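Local coordinates for protein 3-ketosteroid-delta4-5alpha-dehydrogenase (Rhodococcus jostii, PDB 4AT2) that probably uses bound FAD to introduce the C4-C5 double bond into 5alpha-3-ketosteroids during steroid breakdown, at residues A[113-118]-A[173-178]; A[322-327]-A[334-339]. All blocks are in the same frame, centred on the assembly; numbering follows the deposited sequence.

In the fold
Both contacts belong to one chain of a flavoprotein and lie near its steroid pocket. Contact 1 joins the C-terminal end of helix 105-115 to the loop between strands 164-165 and 185-186. Contact 2 joins edge strand 324-326 of a four-stranded antiparallel sheet to the loop that leads into helix 340-350. Their centres are about 17 Å apart. They touch where Ala173 O meets Pro335 CG at 3.6 Å. Helix 340-350 also links them, since Arg342 packs on Phe175 and Ile343 on Leu325 and Val334. The side chains of Ala115 and Leu325 each lie about 13 Å from the bound steroid. Tyr339, which closes the 334-339 segment, touches it directly.

Contact 1. Residues A[113-118]-A[173-178]; sequences MAALGP and APFNEI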
loop_
_atom_site.group_PDB
_atom_site.type_symbol
_atom_site.label_atom_id
_atom_site.label_comp_id
_atom_site.label_asym_id
_atom_site.label_seq_id
_atom_site.Cartn_x
_atom_site.Cartn_y
_atom_site.Cartn_z
ATOM N N MET A 113 -3.471 17.852 -2.174
ATOM C CA MET A 113 -4.121 16.775 -2.946
ATOM C C MET A 113 -3.122 16.112 -3.896
ATOM O O MET A 113 -3.108 14.884 -4.048
ATOM C CB MET A 113 -5.329 17.306 -3.738
ATOM C CG MET A 113 -6.514 17.719 -2.878
ATOM S SD MET A 113 -7.133 16.405 -1.806
ATOM C CE MET A 113 -7.693 15.203 -3.017
ATOM N N ALA A 114 -2.271 16.926 -4.517
ATOM C CA ALA A 114 -1.280 16.412 -5.464
ATOM C C ALA A 114 -0.133 15.667 -4.787
ATOM O O ALA A 114 0.316 14.633 -5.292
ATOM C CB ALA A 114 -0.736 17.553 -6.320
ATOM N N ALA A 115 0.335 16.186 -3.650
ATOM C CA ALA A 115 1.568 15.705 -3.028
ATOM C C ALA A 115 1.351 14.593 -2.021
ATOM O O ALA A 115 2.279 13.839 -1.739
ATOM C CB ALA A 115 2.330 16.856 -2.373
ATOM N N LEU A 116 0.148 14.514 -1.455
ATOM C CA LEU A 116 -0.073 13.647 -0.290
ATOM C C LEU A 116 -0.957 12.450 -0.595
ATOM O O LEU A 116 -1.358 11.729 0.321
ATOM C CB LEU A 116 -0.624 14.447 0.902
ATOM C CG LEU A 116 0.191 15.687 1.297
ATOM C CD1 LEU A 116 -0.474 16.375 2.489
ATOM C CD2 LEU A 116 1.647 15.333 1.619
ATOM N N GLY A 117 -1.227 12.233 -1.877
ATOM C CA GLY A 117 -2.003 11.077 -2.330
ATOM C C GLY A 117 -1.082 9.946 -2.766
ATOM O O GLY A 117 0.055 9.856 -2.303
ATOM N N PRO A 118 -1.555 9.077 -3.672
ATOM C CA PRO A 118 -2.853 9.166 -4.348
ATOM C C PRO A 118 -4.017 8.840 -3.419
ATOM O O PRO A 118 -3.813 8.281 -2.338
ATOM C CB PRO A 118 -2.733 8.129 -5.474
ATOM C CG PRO A 118 -1.726 7.150 -4.990
ATOM C CD PRO A 118 -0.763 7.916 -4.124
ATOM N N ALA A 173 9.860 20.575 -8.611
ATOM C CA ALA A 173 9.055 19.761 -9.519
ATOM C C ALA A 173 8.592 18.497 -8.798
ATOM O O ALA A 173 9.309 17.984 -7.940
ATOM C CB ALA A 173 9.882 19.398 -10.739
ATOM N N PRO A 174 7.396 17.979 -9.130
ATOM C CA PRO A 174 6.440 18.493 -10.113
ATOM C C PRO A 174 5.501 19.556 -9.548
ATOM O O PRO A 174 4.796 20.212 -10.311
ATOM C CB PRO A 174 5.635 17.238 -10.473
ATOM C CG PRO A 174 5.580 16.481 -9.172
ATOM C CD PRO A 174 6.947 16.686 -8.560
ATOM N N PHE A 175 5.499 19.736 -8.230
ATOM C CA PHE A 175 4.430 20.496 -7.573
ATOM C C PHE A 175 4.468 21.989 -7.821
ATOM O O PHE A 175 3.428 22.638 -7.797
ATOM C CB PHE A 175 4.380 20.163 -6.077
ATOM C CG PHE A 175 4.270 18.693 -5.830
ATOM C CD1 PHE A 175 3.165 17.987 -6.313
ATOM C CD2 PHE A 175 5.294 17.997 -5.195
ATOM C CE1 PHE A 175 3.077 16.613 -6.137
ATOM C CE2 PHE A 175 5.206 16.621 -5.014
ATOM C CZ PHE A 175 4.097 15.931 -5.493
ATOM N N ASN A 176 5.658 22.518 -8.098
ATOM C CA ASN A 176 5.789 23.943 -8.392
ATOM C C ASN A 176 5.118 24.395 -9.698
ATOM O O ASN A 176 5.020 25.605 -9.938
ATOM C CB ASN A 176 7.255 24.395 -8.306
ATOM C CG ASN A 176 8.143 23.728 -9.337
ATOM O OD1 ASN A 176 7.706 22.854 -10.082
ATOM N ND2 ASN A 176 9.403 24.154 -9.387
ATOM N N GLU A 177 4.644 23.447 -10.517
ATOM C CA GLU A 177 3.840 23.785 -11.707
ATOM C C GLU A 177 2.362 23.449 -11.519
ATOM O O GLU A 177 1.539 23.713 -12.412
ATOM C CB GLU A 177 4.357 23.056 -12.949
ATOM C CG GLU A 177 5.868 23.051 -13.103
ATOM C CD GLU A 177 6.424 24.152 -13.987
ATOM O OE1 GLU A 177 5.809 25.240 -14.093
ATOM O OE2 GLU A 177 7.519 23.924 -14.562
ATOM N N ILE A 178 2.031 22.873 -10.366
ATOM C CA ILE A 178 0.677 22.423 -10.044
ATOM C C ILE A 178 0.002 23.406 -9.079
ATOM O O ILE A 178 -1.190 23.695 -9.199
ATOM C CB ILE A 178 0.707 20.992 -9.437
ATOM C CG1 ILE A 178 1.187 19.984 -10.492
ATOM C CG2 ILE A 178 -0.648 20.588 -8.881
ATOM C CD1 ILE A 178 1.587 18.639 -9.922
#
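Phe175 and Ala115 meet in a CH-pi contact. It joins the last turn of helix 105-115, with Ala114 and Ala115, to the loop between strands 164-165 and 185-186. Ala115 CB sits over one face of the Phe175 ring, 3.8 Å from its centroid and 15° off the ring normal, shifted toward the rim near CZ. Pro174 CG covers the opposite face, over the ring centre. Phe175 CG lies anti to its own carbonyl carbon (chi1 -54°), which carries the ring across to the helix.

The remaining contacts are van der Waals. Ala115 CA comes to 3.5 Å from Phe175 CZ. Ala114 CB touches the ring at CD1, 3.9 Å away, and meets Ile178 CG2 at 4.0 Å. Ala114 O approaches Phe175 CE1 obliquely at 3.5 Å.

Residues 175-177 form a short 3-10 segment, with Ile178 N bonded to Phe175 O at 2.9 Å. Phe111 of helix 105-115 meets the Phe175 ring edge-to-face. Arg342 of helix 340-350 also touches it.

The side-chain contacts are apolar, and one backbone carbonyl oxygen, Ala114 O, also lies against the ring. The small alanines probably let the ring lie close to the helix backbone. Van der Waals and CH-pi contacts join the two segments, with no hydrogen bond between them.

Contact 2. Residues A[322-327]-A[334-339]; sequences RGILVN and VPEDTY
Ile324 and Glu336 have the nearest CA atoms of the two segments, 6.5 Å apart. Residues 324-326 form an edge strand. In the other segment, Pro335 to Thr338 make a type I beta turn, closed by Thr338 N to Pro335 O at 3.3 Å. Tyr339 then takes the N-cap position of helix 340-350. No direct backbone hydrogen bond joins the segments. Instead, a water lies 2.7 Å from Leu325 O, within hydrogen-bonding geometry, and accepts from Val334 N at 3.0 Å.

Glu336 reaches across to the strand. Its CG is anti to the carbonyl carbon, and the chain bends at chi2 (82°). This brings OE2 to Leu325 N at 2.9 Å, with an N-H...O angle of 153°. The donor meets the anti side of OE2, 23° out of the carboxylate plane. OE2 also rests against Ile324 CA at 3.3 Å. Glu336 CG lies 3.5 Å from Gly323 O. The other oxygen, OE1, forms salt bridges with Arg332 and Lys423.

The Leu325 side chain runs antiparallel to that of Glu336 and passes alongside it, CG beside CG. Leu325 CD1 packs on Val334 CG1 at 3.9 Å, and Ile343 of helix 340-350 touches both residues.

Replacing Glu336 with an alanine removes the carboxylate, which would probably leave Leu325 N without this acceptor and Arg332 and Lys423 without the anion they share.

The buried carboxylate thus ties a strand amide to two basic side chains. With the water between the backbones and the apolar pair, it joins the sheet edge to the loop carrying steroid-pocket residue Tyr339.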
loop_
_atom_site.group_PDB
_atom_site.type_symbol
_atom_site.label_atom_id
_atom_site.label_comp_id
_atom_site.label_asym_id
_atom_site.label_seq_id
_atom_site.Cartn_x
_atom_site.Cartn_y
_atom_site.Cartn_z
ATOM N N ARG A 322 23.560 19.570 -4.627
ATOM C CA ARG A 322 24.702 19.960 -5.440
ATOM C C ARG A 322 25.261 18.835 -6.312
ATOM O O ARG A 322 26.253 19.021 -7.009
ATOM C CB ARG A 322 25.806 20.542 -4.542
ATOM C CG ARG A 322 25.439 21.898 -3.971
ATOM C CD ARG A 322 26.434 22.355 -2.908
ATOM N NE ARG A 322 26.172 23.750 -2.574
ATOM C CZ ARG A 322 25.251 24.169 -1.704
ATOM N NH1 ARG A 322 24.508 23.305 -1.005
ATOM N NH2 ARG A 322 25.084 25.477 -1.531
ATOM N N GLY A 323 24.618 17.671 -6.282
ATOM C CA GLY A 323 25.005 16.585 -7.175
ATOM C C GLY A 323 23.813 16.043 -7.941
ATOM O O GLY A 323 22.755 16.689 -8.021
ATOM N N ILE A 324 23.975 14.847 -8.503
ATOM C CA ILE A 324 22.832 14.117 -9.039
ATOM C C ILE A 324 22.679 12.777 -8.345
ATOM O O ILE A 324 23.668 12.083 -8.067
ATOM C CB ILE A 324 22.896 13.935 -10.570
ATOM C CG1 ILE A 324 24.176 13.201 -11.006
ATOM C CG2 ILE A 324 22.822 15.301 -11.237
ATOM C CD1 ILE A 324 24.111 12.691 -12.436
ATOM N N LEU A 325 21.432 12.429 -8.048
ATOM C CA LEU A 325 21.140 11.107 -7.512
ATOM C C LEU A 325 20.919 10.140 -8.660
ATOM O O LEU A 325 20.183 10.439 -9.592
ATOM C CB LEU A 325 19.891 11.141 -6.626
ATOM C CG LEU A 325 20.091 11.777 -5.253
ATOM C CD1 LEU A 325 18.737 12.036 -4.613
ATOM C CD2 LEU A 325 20.990 10.930 -4.346
ATOM N N VAL A 326 21.579 8.992 -8.602
ATOM C CA VAL A 326 21.318 7.947 -9.580
ATOM C C VAL A 326 20.886 6.674 -8.881
ATOM O O VAL A 326 21.262 6.431 -7.739
ATOM C CB VAL A 326 22.512 7.692 -10.539
ATOM C CG1 VAL A 326 22.808 8.955 -11.349
ATOM C CG2 VAL A 326 23.743 7.171 -9.795
ATOM N N ASN A 327 20.068 5.873 -9.562
ATOM C CA ASN A 327 19.652 4.588 -9.018
ATOM C C ASN A 327 20.701 3.492 -9.278
ATOM O O ASN A 327 21.829 3.786 -9.696
ATOM C CB ASN A 327 18.260 4.235 -9.566
ATOM C CG ASN A 327 18.252 4.024 -11.069
ATOM O OD1 ASN A 327 19.298 3.863 -11.707
ATOM N ND2 ASN A 327 17.052 4.002 -11.647
ATOM N N VAL A 334 14.895 11.595 -9.607
ATOM C CA VAL A 334 14.204 12.600 -8.779
ATOM C C VAL A 334 14.965 13.940 -8.856
ATOM O O VAL A 334 16.188 13.938 -8.852
ATOM C CB VAL A 334 14.062 12.109 -7.311
ATOM C CG1 VAL A 334 15.430 11.920 -6.632
ATOM C CG2 VAL A 334 13.147 13.018 -6.493
ATOM N N PRO A 335 14.250 15.085 -8.946
ATOM C CA PRO A 335 15.017 16.335 -8.880
ATOM C C PRO A 335 15.645 16.485 -7.489
ATOM O O PRO A 335 14.981 16.248 -6.469
ATOM C CB PRO A 335 13.954 17.415 -9.125
ATOM C CG PRO A 335 12.672 16.764 -8.643
ATOM C CD PRO A 335 12.805 15.342 -9.110
ATOM N N GLU A 336 16.923 16.858 -7.461
ATOM C CA GLU A 336 17.694 16.813 -6.215
ATOM C C GLU A 336 17.380 17.968 -5.268
ATOM O O GLU A 336 17.917 18.014 -4.153
ATOM C CB GLU A 336 19.206 16.688 -6.505
ATOM C CG GLU A 336 19.618 15.368 -7.174
ATOM C CD GLU A 336 19.400 15.336 -8.686
ATOM O OE1 GLU A 336 19.040 16.383 -9.282
ATOM O OE2 GLU A 336 19.586 14.257 -9.300
ATOM N N ASP A 337 16.501 18.880 -5.703
ATOM C CA ASP A 337 16.082 20.006 -4.869
ATOM C C ASP A 337 14.687 19.841 -4.277
ATOM O O ASP A 337 14.191 20.744 -3.610
ATOM C CB ASP A 337 16.214 21.340 -5.624
ATOM C CG ASP A 337 15.353 21.407 -6.879
ATOM O OD1 ASP A 337 14.831 20.357 -7.327
ATOM O OD2 ASP A 337 15.195 22.529 -7.407
ATOM N N THR A 338 14.067 18.681 -4.475
ATOM C CA THR A 338 12.799 18.446 -3.795
ATOM C C THR A 338 13.030 18.127 -2.321
ATOM O O THR A 338 14.171 17.994 -1.870
ATOM C CB THR A 338 11.905 17.383 -4.490
ATOM O OG1 THR A 338 10.598 17.417 -3.887
ATOM C CG2 THR A 338 12.481 15.981 -4.335
ATOM N N TYR A 339 11.932 18.051 -1.573
ATOM C CA TYR A 339 11.949 17.654 -0.172
ATOM C C TYR A 339 12.677 16.317 -0.005
ATOM O O TYR A 339 12.410 15.357 -0.729
ATOM C CB TYR A 339 10.491 17.548 0.293
ATOM C CG TYR A 339 10.239 16.928 1.653
ATOM C CD1 TYR A 339 10.935 17.351 2.777
ATOM C CD2 TYR A 339 9.261 15.941 1.807
ATOM C CE1 TYR A 339 10.687 16.788 4.026
ATOM C CE2 TYR A 339 8.994 15.382 3.048
ATOM C CZ TYR A 339 9.717 15.814 4.148
ATOM O OH TYR A 339 9.459 15.263 5.386
HETATM O O HOH W 1 17.862 11.831 -9.641
#